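PDB 3Q63: Mll2253 protein from Mesorhizobium loti, which is of unknown function but belongs to the AHA1 family, whose helix-grip fold of the Bet v 1-like clan probably binds a ligand or partner protein. Local coordinates for residues D84-T96 with R107-A120. Residues are numbered along the deposited sequence; the frame is centred on the assembly and turned at random.
Sequences DPAFDLRSVVTFT and RMEQSGFRPDQRRA
Q117 pushes its amide into the hollow where 84-89 bends: NE2 gives a bent bond (147°) to P85 O at 3.1 Å, arriving nearly in line with that carbonyl, and a weak one to D88 O. With CG anti to the carbonyl carbon (chi1 -54°), the extended chain carries the amide out to 84-89, while OE1 turns back to accept from R114 N at 2.8 Å. With an alanine in its place, P85 O and D88 O would probably lose this amide donor and R114 N its acceptor, weakening the join between the two turns. One face of the R114 guanidinium lies over Q117 CG, offset toward the rim, with P85 CB and D88 O at its edge and D116 in a salt bridge with NH2. Beyond, L89 CD1 points into the notch beside the F113 ring, 3.7 Å from CE1, with A120 CB more loosely next to it. G112 fills the narrow spot against S91, where any CB would strike R90 O. From there 92-96 and 107-113 pair as an antiparallel hairpin. Q110 reaches along its inner face, NE2 meeting S91 OG in the amide plane at 3.1 Å, with V93 CG2 against the amide; Q110 OE1 takes W128 NE1, and S91 OG is also bonded to W78 O. The bent M108, a selenomethionine, sets CG against F95 CE1 (3.5 Å) and SE against V93 CG1. Strands 73-77 and 9-17 flank the hairpin, and helix 118-141 covers the face bearing M108 and Q110.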
loop_
_atom_site.group_PDB
_atom_site.type_symbol
_atom_site.label_atom_id
_atom_site.label_comp_id
_atom_site.label_asym_id
_atom_site.label_seq_id
_atom_site.Cartn_x
_atom_site.Cartn_y
_atom_site.Cartn_z
ATOM N N ASP B 84 8.737 -15.805 0.936
ATOM C CA ASP B 84 7.762 -16.487 0.113
ATOM C C ASP B 84 7.870 -16.001 -1.336
ATOM O O ASP B 84 7.638 -14.823 -1.629
ATOM C CB ASP B 84 6.368 -16.237 0.681
ATOM C CG ASP B 84 5.278 -16.830 -0.169
ATOM O OD1 ASP B 84 4.118 -16.858 0.301
ATOM O OD2 ASP B 84 5.575 -17.258 -1.306
ATOM N N PRO B 85 8.222 -16.914 -2.262
ATOM C CA PRO B 85 8.373 -16.613 -3.691
ATOM C C PRO B 85 7.150 -15.959 -4.322
ATOM O O PRO B 85 7.248 -15.312 -5.366
ATOM C CB PRO B 85 8.691 -17.979 -4.303
ATOM C CG PRO B 85 7.997 -18.933 -3.375
ATOM C CD PRO B 85 8.338 -18.365 -2.024
ATOM N N ALA B 86 6.001 -16.135 -3.686
ATOM C CA ALA B 86 4.762 -15.548 -4.177
ATOM C C ALA B 86 4.811 -14.026 -4.016
ATOM O O ALA B 86 4.175 -13.291 -4.775
ATOM C CB ALA B 86 3.575 -16.118 -3.403
ATOM N N PHE B 87 5.587 -13.568 -3.035
ATOM C CA PHE B 87 5.723 -12.145 -2.741
ATOM C C PHE B 87 7.100 -11.574 -3.069
ATOM O O PHE B 87 7.261 -10.357 -3.174
ATOM C CB PHE B 87 5.403 -11.888 -1.266
ATOM C CG PHE B 87 3.964 -12.115 -0.915
ATOM C CD1 PHE B 87 2.979 -11.265 -1.397
ATOM C CD2 PHE B 87 3.586 -13.193 -0.123
ATOM C CE1 PHE B 87 1.636 -11.484 -1.096
ATOM C CE2 PHE B 87 2.247 -13.421 0.184
ATOM C CZ PHE B 87 1.271 -12.565 -0.304
ATOM N N ASP B 88 8.091 -12.447 -3.221
ATOM C CA ASP B 88 9.449 -12.018 -3.545
ATOM C C ASP B 88 9.427 -11.383 -4.940
ATOM O O ASP B 88 9.678 -12.049 -5.942
ATOM C CB ASP B 88 10.386 -13.224 -3.514
ATOM C CG ASP B 88 11.840 -12.840 -3.666
ATOM O OD1 ASP B 88 12.323 -11.997 -2.881
ATOM O OD2 ASP B 88 12.503 -13.394 -4.568
ATOM N N LEU B 89 9.137 -10.089 -4.991
ATOM C CA LEU B 89 9.026 -9.366 -6.255
ATOM C C LEU B 89 10.314 -8.753 -6.775
ATOM O O LEU B 89 11.063 -8.116 -6.041
ATOM C CB LEU B 89 7.960 -8.272 -6.119
ATOM C CG LEU B 89 7.519 -7.474 -7.350
ATOM C CD1 LEU B 89 6.972 -8.410 -8.423
ATOM C CD2 LEU B 89 6.450 -6.475 -6.929
ATOM N N ARG B 90 10.554 -8.949 -8.063
ATOM C CA ARG B 90 11.727 -8.415 -8.733
ATOM C C ARG B 90 11.232 -7.942 -10.095
ATOM O O ARG B 90 10.879 -8.752 -10.960
ATOM C CB ARG B 90 12.775 -9.510 -8.898
ATOM C CG ARG B 90 14.062 -9.044 -9.531
ATOM C CD ARG B 90 15.044 -10.194 -9.641
ATOM N NE ARG B 90 16.310 -9.770 -10.234
ATOM C CZ ARG B 90 16.446 -9.357 -11.491
ATOM N NH1 ARG B 90 17.637 -8.988 -11.937
ATOM N NH2 ARG B 90 15.395 -9.322 -12.302
ATOM N N SER B 91 11.191 -6.631 -10.295
ATOM C CA SER B 91 10.682 -6.124 -11.562
ATOM C C SER B 91 11.250 -4.771 -11.951
ATOM O O SER B 91 11.888 -4.082 -11.149
ATOM C CB SER B 91 9.161 -6.018 -11.488
ATOM O OG SER B 91 8.780 -4.984 -10.593
ATOM N N VAL B 92 10.995 -4.399 -13.198
ATOM C CA VAL B 92 11.443 -3.123 -13.726
ATOM C C VAL B 92 10.237 -2.357 -14.255
ATOM O O VAL B 92 9.449 -2.886 -15.040
ATOM C CB VAL B 92 12.448 -3.296 -14.890
ATOM C CG1 VAL B 92 12.803 -1.935 -15.469
ATOM C CG2 VAL B 92 13.694 -3.999 -14.395
ATOM N N VAL B 93 10.101 -1.115 -13.812
ATOM C CA VAL B 93 9.018 -0.252 -14.243
ATOM C C VAL B 93 9.620 0.795 -15.176
ATOM O O VAL B 93 10.560 1.487 -14.795
ATOM C CB VAL B 93 8.357 0.482 -13.041
ATOM C CG1 VAL B 93 7.392 1.548 -13.549
ATOM C CG2 VAL B 93 7.604 -0.516 -12.155
ATOM N N THR B 94 9.094 0.901 -16.395
ATOM C CA THR B 94 9.599 1.882 -17.361
ATOM C C THR B 94 8.453 2.737 -17.905
ATOM O O THR B 94 7.449 2.211 -18.385
ATOM C CB THR B 94 10.330 1.191 -18.557
ATOM O OG1 THR B 94 11.466 0.462 -18.074
ATOM C CG2 THR B 94 10.809 2.237 -19.568
ATOM N N PHE B 95 8.604 4.056 -17.812
ATOM C CA PHE B 95 7.594 4.995 -18.310
ATOM C C PHE B 95 8.087 5.556 -19.635
ATOM O O PHE B 95 9.267 5.873 -19.773
ATOM C CB PHE B 95 7.401 6.163 -17.336
ATOM C CG PHE B 95 6.904 5.754 -15.981
ATOM C CD1 PHE B 95 5.541 5.558 -15.751
ATOM C CD2 PHE B 95 7.799 5.548 -14.936
ATOM C CE1 PHE B 95 5.079 5.162 -14.495
ATOM C CE2 PHE B 95 7.349 5.150 -13.674
ATOM C CZ PHE B 95 5.986 4.957 -13.455
ATOM N N THR B 96 7.192 5.670 -20.608
ATOM C CA THR B 96 7.560 6.214 -21.908
ATOM C C THR B 96 6.582 7.330 -22.259
ATOM O O THR B 96 5.366 7.119 -22.313
ATOM C CB THR B 96 7.548 5.118 -23.005
ATOM O OG1 THR B 96 8.442 4.064 -22.624
ATOM C CG2 THR B 96 8.013 5.687 -24.350
ATOM N N ARG B 107 3.054 5.419 -21.485
ATOM C CA ARG B 107 3.031 3.961 -21.451
ATOM C C ARG B 107 3.849 3.531 -20.244
ATOM O O ARG B 107 4.927 4.072 -19.994
ATOM C CB ARG B 107 3.665 3.355 -22.707
ATOM C CG ARG B 107 3.596 1.827 -22.748
ATOM C CD ARG B 107 4.263 1.255 -23.996
ATOM N NE ARG B 107 5.714 1.395 -23.946
ATOM C CZ ARG B 107 6.529 1.103 -24.954
ATOM N NH1 ARG B 107 6.034 0.654 -26.100
ATOM N NH2 ARG B 107 7.841 1.264 -24.816
HETATM N N MSE B 108 3.334 2.569 -19.491
HETATM C CA MSE B 108 4.041 2.061 -18.326
HETATM C C MSE B 108 4.205 0.570 -18.544
HETATM O O MSE B 108 3.227 -0.143 -18.784
HETATM C CB MSE B 108 3.227 2.322 -17.061
HETATM C CG MSE B 108 3.944 2.038 -15.741
HETATM SE SE MSE B 108 4.351 0.165 -15.372
HETATM C CE MSE B 108 2.601 -0.627 -15.604
ATOM N N GLU B 109 5.446 0.104 -18.497
ATOM C CA GLU B 109 5.720 -1.314 -18.659
ATOM C C GLU B 109 6.431 -1.780 -17.400
ATOM O O GLU B 109 7.446 -1.212 -17.007
ATOM C CB GLU B 109 6.621 -1.576 -19.867
ATOM C CG GLU B 109 5.985 -1.294 -21.217
ATOM C CD GLU B 109 6.985 -1.438 -22.352
ATOM O OE1 GLU B 109 7.866 -0.553 -22.487
ATOM O OE2 GLU B 109 6.894 -2.438 -23.099
ATOM N N GLN B 110 5.874 -2.800 -16.761
ATOM C CA GLN B 110 6.459 -3.372 -15.560
ATOM C C GLN B 110 6.649 -4.859 -15.836
ATOM O O GLN B 110 5.678 -5.620 -15.901
ATOM C CB GLN B 110 5.545 -3.175 -14.345
ATOM C CG GLN B 110 6.014 -3.942 -13.099
ATOM C CD GLN B 110 5.279 -3.545 -11.837
ATOM O OE1 GLN B 110 4.091 -3.235 -11.874
ATOM N NE2 GLN B 110 5.980 -3.574 -10.704
ATOM N N SER B 111 7.903 -5.259 -16.002
ATOM C CA SER B 111 8.241 -6.638 -16.303
ATOM C C SER B 111 9.013 -7.279 -15.164
ATOM O O SER B 111 9.557 -6.581 -14.312
ATOM C CB SER B 111 9.091 -6.681 -17.563
ATOM O OG SER B 111 10.242 -5.882 -17.365
ATOM N N GLY B 112 9.070 -8.608 -15.162
ATOM C CA GLY B 112 9.791 -9.321 -14.121
ATOM C C GLY B 112 8.904 -10.267 -13.342
ATOM O O GLY B 112 9.373 -10.999 -12.474
ATOM N N PHE B 113 7.612 -10.250 -13.649
ATOM C CA PHE B 113 6.650 -11.109 -12.972
ATOM C C PHE B 113 6.855 -12.577 -13.350
ATOM O O PHE B 113 6.806 -12.935 -14.525
ATOM C CB PHE B 113 5.228 -10.672 -13.331
ATOM C CG PHE B 113 4.838 -9.341 -12.752
ATOM C CD1 PHE B 113 4.583 -9.213 -11.387
ATOM C CD2 PHE B 113 4.745 -8.212 -13.563
ATOM C CE1 PHE B 113 4.243 -7.985 -10.837
ATOM C CE2 PHE B 113 4.406 -6.976 -13.024
ATOM C CZ PHE B 113 4.154 -6.859 -11.657
ATOM N N ARG B 114 7.087 -13.421 -12.348
ATOM C CA ARG B 114 7.291 -14.849 -12.579
ATOM C C ARG B 114 5.952 -15.558 -12.735
ATOM O O ARG B 114 4.919 -15.052 -12.298
ATOM C CB ARG B 114 8.053 -15.467 -11.411
ATOM C CG ARG B 114 9.494 -15.011 -11.293
ATOM C CD ARG B 114 9.912 -14.993 -9.834
ATOM N NE ARG B 114 9.681 -16.278 -9.180
ATOM C CZ ARG B 114 9.620 -16.438 -7.862
ATOM N NH1 ARG B 114 9.772 -15.392 -7.063
ATOM N NH2 ARG B 114 9.408 -17.641 -7.345
ATOM N N PRO B 115 5.954 -16.748 -13.358
ATOM C CA PRO B 115 4.727 -17.523 -13.569
ATOM C C PRO B 115 4.103 -18.030 -12.271
ATOM O O PRO B 115 2.968 -18.513 -12.259
ATOM C CB PRO B 115 5.195 -18.663 -14.468
ATOM C CG PRO B 115 6.600 -18.884 -14.002
ATOM C CD PRO B 115 7.122 -17.471 -13.894
ATOM N N ASP B 116 4.849 -17.912 -11.179
ATOM C CA ASP B 116 4.378 -18.363 -9.872
ATOM C C ASP B 116 3.935 -17.182 -9.015
ATOM O O ASP B 116 3.746 -17.311 -7.801
ATOM C CB ASP B 116 5.495 -19.148 -9.175
ATOM C CG ASP B 116 6.781 -18.344 -9.045
ATOM O OD1 ASP B 116 6.835 -17.453 -8.172
ATOM O OD2 ASP B 116 7.731 -18.600 -9.821
ATOM N N GLN B 117 3.770 -16.029 -9.663
ATOM C CA GLN B 117 3.351 -14.799 -8.991
ATOM C C GLN B 117 2.093 -14.243 -9.651
ATOM O O GLN B 117 2.066 -13.100 -10.115
ATOM C CB GLN B 117 4.474 -13.764 -9.052
ATOM C CG GLN B 117 5.796 -14.281 -8.522
ATOM C CD GLN B 117 6.892 -13.236 -8.553
ATOM O OE1 GLN B 117 7.212 -12.686 -9.610
ATOM N NE2 GLN B 117 7.483 -12.961 -7.393
ATOM N N ARG B 118 1.054 -15.073 -9.680
ATOM C CA ARG B 118 -0.231 -14.720 -10.275
ATOM C C ARG B 118 -0.869 -13.498 -9.615
ATOM O O ARG B 118 -1.372 -12.604 -10.298
ATOM C CB ARG B 118 -1.189 -15.913 -10.173
ATOM C CG ARG B 118 -0.658 -17.200 -10.804
ATOM C CD ARG B 118 -0.887 -17.240 -12.312
ATOM N NE ARG B 118 -2.289 -17.488 -12.642
ATOM C CZ ARG B 118 -2.767 -17.577 -13.880
ATOM N NH1 ARG B 118 -4.059 -17.807 -14.078
ATOM N NH2 ARG B 118 -1.956 -17.433 -14.920
ATOM N N ARG B 119 -0.846 -13.464 -8.286
ATOM C CA ARG B 119 -1.439 -12.356 -7.544
ATOM C C ARG B 119 -0.705 -11.038 -7.768
ATOM O O ARG B 119 -1.316 -9.967 -7.739
ATOM C CB ARG B 119 -1.464 -12.670 -6.045
ATOM C CG ARG B 119 -2.135 -13.993 -5.669
ATOM C CD ARG B 119 -3.574 -14.095 -6.171
ATOM N NE ARG B 119 -3.650 -14.492 -7.578
ATOM C CZ ARG B 119 -4.786 -14.688 -8.242
ATOM N NH1 ARG B 119 -5.953 -14.523 -7.632
ATOM N NH2 ARG B 119 -4.758 -15.053 -9.517
ATOM N N ALA B 120 0.605 -11.116 -7.982
ATOM C CA ALA B 120 1.410 -9.920 -8.204
ATOM C C ALA B 120 1.125 -9.318 -9.576
ATOM O O ALA B 120 1.027 -8.097 -9.723
ATOM C CB ALA B 120 2.885 -10.257 -8.076
HETATM O O HOH W 1 9.575 -11.104 -9.810
HETATM O O HOH W 2 9.555 -2.848 -17.927
HETATM O O HOH W 3 7.180 2.404 -21.224
#